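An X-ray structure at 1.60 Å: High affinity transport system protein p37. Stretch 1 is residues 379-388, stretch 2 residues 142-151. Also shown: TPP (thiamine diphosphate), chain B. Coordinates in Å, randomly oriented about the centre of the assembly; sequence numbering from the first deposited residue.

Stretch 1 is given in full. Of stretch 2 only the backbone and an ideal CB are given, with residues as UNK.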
# COMPACT_ATOMS: atom_id res chain seq x y z
N LEU A 379 -5.94 -1.12 8.14
CA LEU A 379 -5.28 -1.39 6.89
C LEU A 379 -4.72 -0.12 6.26
O LEU A 379 -4.12 -0.15 5.18
CB LEU A 379 -6.26 -2.06 5.90
CG LEU A 379 -6.45 -3.57 6.05
CD1 LEU A 379 -7.05 -3.95 7.39
CD2 LEU A 379 -7.33 -4.07 4.91
N GLY A 380 -4.93 1.03 6.88
CA GLY A 380 -4.50 2.28 6.28
C GLY A 380 -5.60 3.00 5.53
O GLY A 380 -5.39 4.01 4.87
N TYR A 381 -6.84 2.48 5.57
CA TYR A 381 -7.93 3.11 4.84
C TYR A 381 -8.66 4.09 5.76
O TYR A 381 -9.48 3.66 6.57
CB TYR A 381 -8.92 2.10 4.27
CG TYR A 381 -8.35 0.93 3.54
CD1 TYR A 381 -7.16 1.02 2.81
CD2 TYR A 381 -8.98 -0.32 3.53
CE1 TYR A 381 -6.63 -0.06 2.14
CE2 TYR A 381 -8.43 -1.39 2.85
CZ TYR A 381 -7.26 -1.28 2.15
OH TYR A 381 -6.77 -2.39 1.49
N ASN A 382 -8.32 5.35 5.63
CA ASN A 382 -8.84 6.42 6.48
C ASN A 382 -9.92 7.22 5.79
O ASN A 382 -10.46 8.17 6.35
CB ASN A 382 -7.69 7.34 6.92
CG ASN A 382 -6.65 6.56 7.68
OD1 ASN A 382 -5.50 6.48 7.23
ND2 ASN A 382 -7.05 6.01 8.82
N GLY A 383 -10.26 6.89 4.56
CA GLY A 383 -11.31 7.58 3.82
C GLY A 383 -11.61 6.76 2.57
O GLY A 383 -10.92 5.81 2.18
N TYR A 384 -12.69 7.12 1.92
CA TYR A 384 -13.17 6.48 0.71
C TYR A 384 -13.79 7.47 -0.26
O TYR A 384 -14.36 8.48 0.18
CB TYR A 384 -14.24 5.43 1.06
CG TYR A 384 -13.81 4.37 2.03
CD1 TYR A 384 -14.16 4.47 3.37
CD2 TYR A 384 -13.05 3.26 1.66
CE1 TYR A 384 -13.77 3.51 4.28
CE2 TYR A 384 -12.66 2.29 2.56
CZ TYR A 384 -13.02 2.42 3.88
OH TYR A 384 -12.64 1.47 4.79
N LYS A 385 -13.70 7.20 -1.56
CA LYS A 385 -14.35 7.96 -2.61
C LYS A 385 -14.96 6.98 -3.61
O LYS A 385 -14.48 5.84 -3.75
CB LYS A 385 -13.35 8.86 -3.34
CG LYS A 385 -12.28 9.53 -2.50
CD LYS A 385 -11.70 10.76 -3.19
CE LYS A 385 -10.18 10.81 -3.13
NZ LYS A 385 -9.65 12.03 -2.46
N LYS A 386 -16.00 7.35 -4.33
CA LYS A 386 -16.51 6.62 -5.46
C LYS A 386 -15.55 6.72 -6.64
O LYS A 386 -15.04 7.82 -6.88
CB LYS A 386 -17.86 7.23 -5.89
CG LYS A 386 -18.55 6.51 -7.04
CD LYS A 386 -19.73 7.34 -7.56
CE LYS A 386 -20.50 6.63 -8.67
NZ LYS A 386 -21.68 7.44 -9.11
N ILE A 387 -15.33 5.63 -7.37
CA ILE A 387 -14.62 5.79 -8.64
C ILE A 387 -15.59 6.19 -9.74
O ILE A 387 -16.52 5.44 -9.98
CB ILE A 387 -13.85 4.52 -9.02
CG1 ILE A 387 -12.80 4.24 -7.94
CG2 ILE A 387 -13.28 4.63 -10.42
CD1 ILE A 387 -11.88 3.09 -8.13
N ASP A 388 -15.34 7.35 -10.33
CA ASP A 388 -16.22 7.86 -11.38
C ASP A 388 -15.72 7.47 -12.75
O ASP A 388 -16.50 7.34 -13.70
CB ASP A 388 -16.32 9.39 -11.22
CG ASP A 388 -16.78 9.82 -9.84
OD1 ASP A 388 -17.91 9.48 -9.44
OD2 ASP A 388 -16.03 10.53 -9.14
N UNK A 142 -15.45 -5.20 -11.65
CA UNK A 142 -15.82 -3.81 -11.71
C UNK A 142 -15.31 -2.98 -10.55
O UNK A 142 -15.76 -3.08 -9.41
CB UNK A 142 -17.34 -3.70 -11.78
N UNK A 143 -14.29 -2.16 -10.82
CA UNK A 143 -13.76 -1.27 -9.78
C UNK A 143 -14.81 -0.23 -9.42
O UNK A 143 -15.46 0.32 -10.32
CB UNK A 143 -12.47 -0.59 -10.24
N UNK A 144 -14.95 0.04 -8.14
CA UNK A 144 -15.96 0.98 -7.68
C UNK A 144 -15.60 1.95 -6.54
O UNK A 144 -16.17 3.01 -6.44
CB UNK A 144 -17.18 0.17 -7.24
N UNK A 145 -14.72 1.50 -5.66
CA UNK A 145 -14.37 2.25 -4.47
C UNK A 145 -12.90 2.61 -4.51
O UNK A 145 -12.09 1.72 -4.81
CB UNK A 145 -14.70 1.45 -3.20
N UNK A 146 -12.55 3.86 -4.22
CA UNK A 146 -11.15 4.22 -4.06
C UNK A 146 -10.90 4.49 -2.58
O UNK A 146 -11.60 5.35 -2.04
CB UNK A 146 -10.78 5.43 -4.92
N UNK A 147 -9.96 3.80 -1.94
CA UNK A 147 -9.61 4.16 -0.56
C UNK A 147 -8.64 5.35 -0.57
O UNK A 147 -7.98 5.61 -1.57
CB UNK A 147 -8.99 2.97 0.17
N UNK A 148 -8.57 6.05 0.55
CA UNK A 148 -7.59 7.12 0.79
C UNK A 148 -6.96 6.86 2.15
O UNK A 148 -7.49 6.14 2.99
CB UNK A 148 -8.23 8.51 0.73
N UNK A 149 -5.78 7.42 2.38
CA UNK A 149 -5.07 7.21 3.65
C UNK A 149 -4.66 8.55 4.24
O UNK A 149 -4.46 9.50 3.48
CB UNK A 149 -3.84 6.32 3.45
N UNK A 150 -4.54 8.64 5.56
CA UNK A 150 -3.98 9.80 6.23
C UNK A 150 -2.62 10.12 5.59
O UNK A 150 -1.81 9.21 5.50
CB UNK A 150 -3.84 9.55 7.73
N UNK A 151 -2.42 11.36 5.16
CA UNK A 151 -1.15 11.79 4.59
C UNK A 151 -0.04 11.69 5.62
O UNK A 151 -0.25 11.87 6.81
CB UNK A 151 -1.25 13.22 4.06
N1' TPP B . -1.07 1.56 7.22
C2' TPP B . -1.42 0.59 8.09
CM2 TPP B . -2.05 0.99 9.43
N3' TPP B . -1.23 -0.71 7.79
C4' TPP B . -0.77 -1.04 6.55
N4' TPP B . -0.68 -2.33 6.24
C5' TPP B . -0.35 -0.05 5.66
C6' TPP B . -0.51 1.28 6.05
C7' TPP B . 0.27 -0.31 4.27
N3 TPP B . -0.68 -0.42 3.15
C2 TPP B . -1.92 -0.89 3.25
S1 TPP B . -2.69 -0.82 1.68
C5 TPP B . -1.26 -0.17 0.93
C4 TPP B . -0.26 -0.15 1.88
CM4 TPP B . 1.09 0.57 1.63
C6 TPP B . -1.12 0.11 -0.57
C7 TPP B . -0.94 -1.20 -1.35
O7 TPP B . 0.30 -1.81 -0.95
PA TPP B . 0.63 -3.36 -1.09
O1A TPP B . 1.85 -3.66 -0.29
O2A TPP B . -0.57 -4.19 -0.75
O3A TPP B . 0.84 -3.66 -2.63
PB TPP B . 2.22 -3.53 -3.45
O1B TPP B . 2.67 -2.10 -3.45
O2B TPP B . 1.83 -4.03 -4.90
O3B TPP B . 3.29 -4.55 -2.88

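Stretch 2 runs antiparallel to strand 383-386, so its side chains alternate between the two faces of the shared sheet. At 142 nothing of stretch 1 comes within reach of the CB, and almost any residue would do; it is Thr142. At 143, phi of -66° permits proline, and the CB lies near the methyl end of Ile387, favouring something apolar. Pro143 sets its CB 4.4 Å from Ile387 CD1. Position 144 points its CB away, leaving the side chain little constrained by stretch 1; the backbone does the work. The residue is Ala144, whose O accepts a hydrogen bond from Ile387 N at 2.9 Å.

Position 145 points to the face that carries Tyr384, and an aliphatic chain long enough to approach that ring would suit. Leu145 does so, with chi1 t, placing its CD2 3.7 Å from Tyr384 CD2. At 146 the CB turns to the other face, 3.8 Å from Ile387 CG1 and on the same side as Lys385. Aliphatic carbon would pack here, as would the methylenes of a long polar chain. Glu146 packs its CB 3.9 Å from Ile387 CG1. Its backbone pairs with that of Lys385 through two hydrogen bonds, Glu146 N to Lys385 O and Lys385 N to Glu146 O, each 2.8 Å.

The CB of 147 lies near both the Tyr381 and the Tyr384 rings, so a small or branched side chain with a methyl group is apt: valine, threonine or alanine. Thr147 lays CG2 over the face of the Tyr381 ring, 3.9 Å from its centroid, a CH-pi contact, and the same CG2 is 3.8 Å from Tyr384 CE2.

Position 148 sits opposite Gly383, where the absent side chain leaves room for a beta-branched residue. Thr148 uses it: a CB on Gly383 would come within 2.4 Å of Thr148 OG1. The Thr148 methyl CG2 meets Lys385 CE at 3.5 Å, and Thr148 N donates to Gly383 O at 2.9 Å.

At 149 the CB is close to Gly380 O, a carbonyl awaiting a donor, so serine or threonine is favoured. Thr149, with chi1 t, donates from OG1 to Gly380 O at 2.8 Å. At 150 the backbone N donates to Asn382 OD1 at 2.9 Å, nearly straight, so any residue but proline keeps the bond; a small or polar residue fits beside Asn382. Asn150 brings its OD1 to 3.3 Å from Asn382 CB. Position 151 points away, leaving its choice open; it is Ser151.

Stretch 2 (142-151) TPALETTTNS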
# COMPACT_ATOMS: atom_id res chain seq x y z
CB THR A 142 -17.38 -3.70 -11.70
OG1 THR A 142 -17.87 -4.52 -12.78
CG2 THR A 142 -17.80 -2.28 -11.92
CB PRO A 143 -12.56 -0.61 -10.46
CG PRO A 143 -12.19 -1.56 -11.55
CD PRO A 143 -13.51 -2.09 -12.06
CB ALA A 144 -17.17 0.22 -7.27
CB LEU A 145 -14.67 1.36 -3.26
CG LEU A 145 -14.37 1.87 -1.85
CD1 LEU A 145 -15.50 2.77 -1.36
CD2 LEU A 145 -14.17 0.77 -0.82
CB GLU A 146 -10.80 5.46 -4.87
CG GLU A 146 -9.32 5.82 -4.79
CD GLU A 146 -8.88 6.94 -5.70
OE1 GLU A 146 -9.71 7.55 -6.40
OE2 GLU A 146 -7.66 7.23 -5.70
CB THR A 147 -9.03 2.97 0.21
OG1 THR A 147 -7.73 2.69 -0.33
CG2 THR A 147 -9.84 1.70 0.07
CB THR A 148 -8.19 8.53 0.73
OG1 THR A 148 -9.13 8.68 1.82
CG2 THR A 148 -8.93 8.81 -0.56
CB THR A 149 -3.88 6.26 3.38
OG1 THR A 149 -3.31 5.79 4.60
CG2 THR A 149 -2.76 6.95 2.61
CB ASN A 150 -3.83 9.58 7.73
CG ASN A 150 -5.14 9.50 8.50
OD1 ASN A 150 -6.16 10.00 8.03
ND2 ASN A 150 -5.08 8.90 9.67
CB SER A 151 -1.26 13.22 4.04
OG SER A 151 -1.28 14.15 5.12
O HOH W 1 -18.21 3.63 -8.52
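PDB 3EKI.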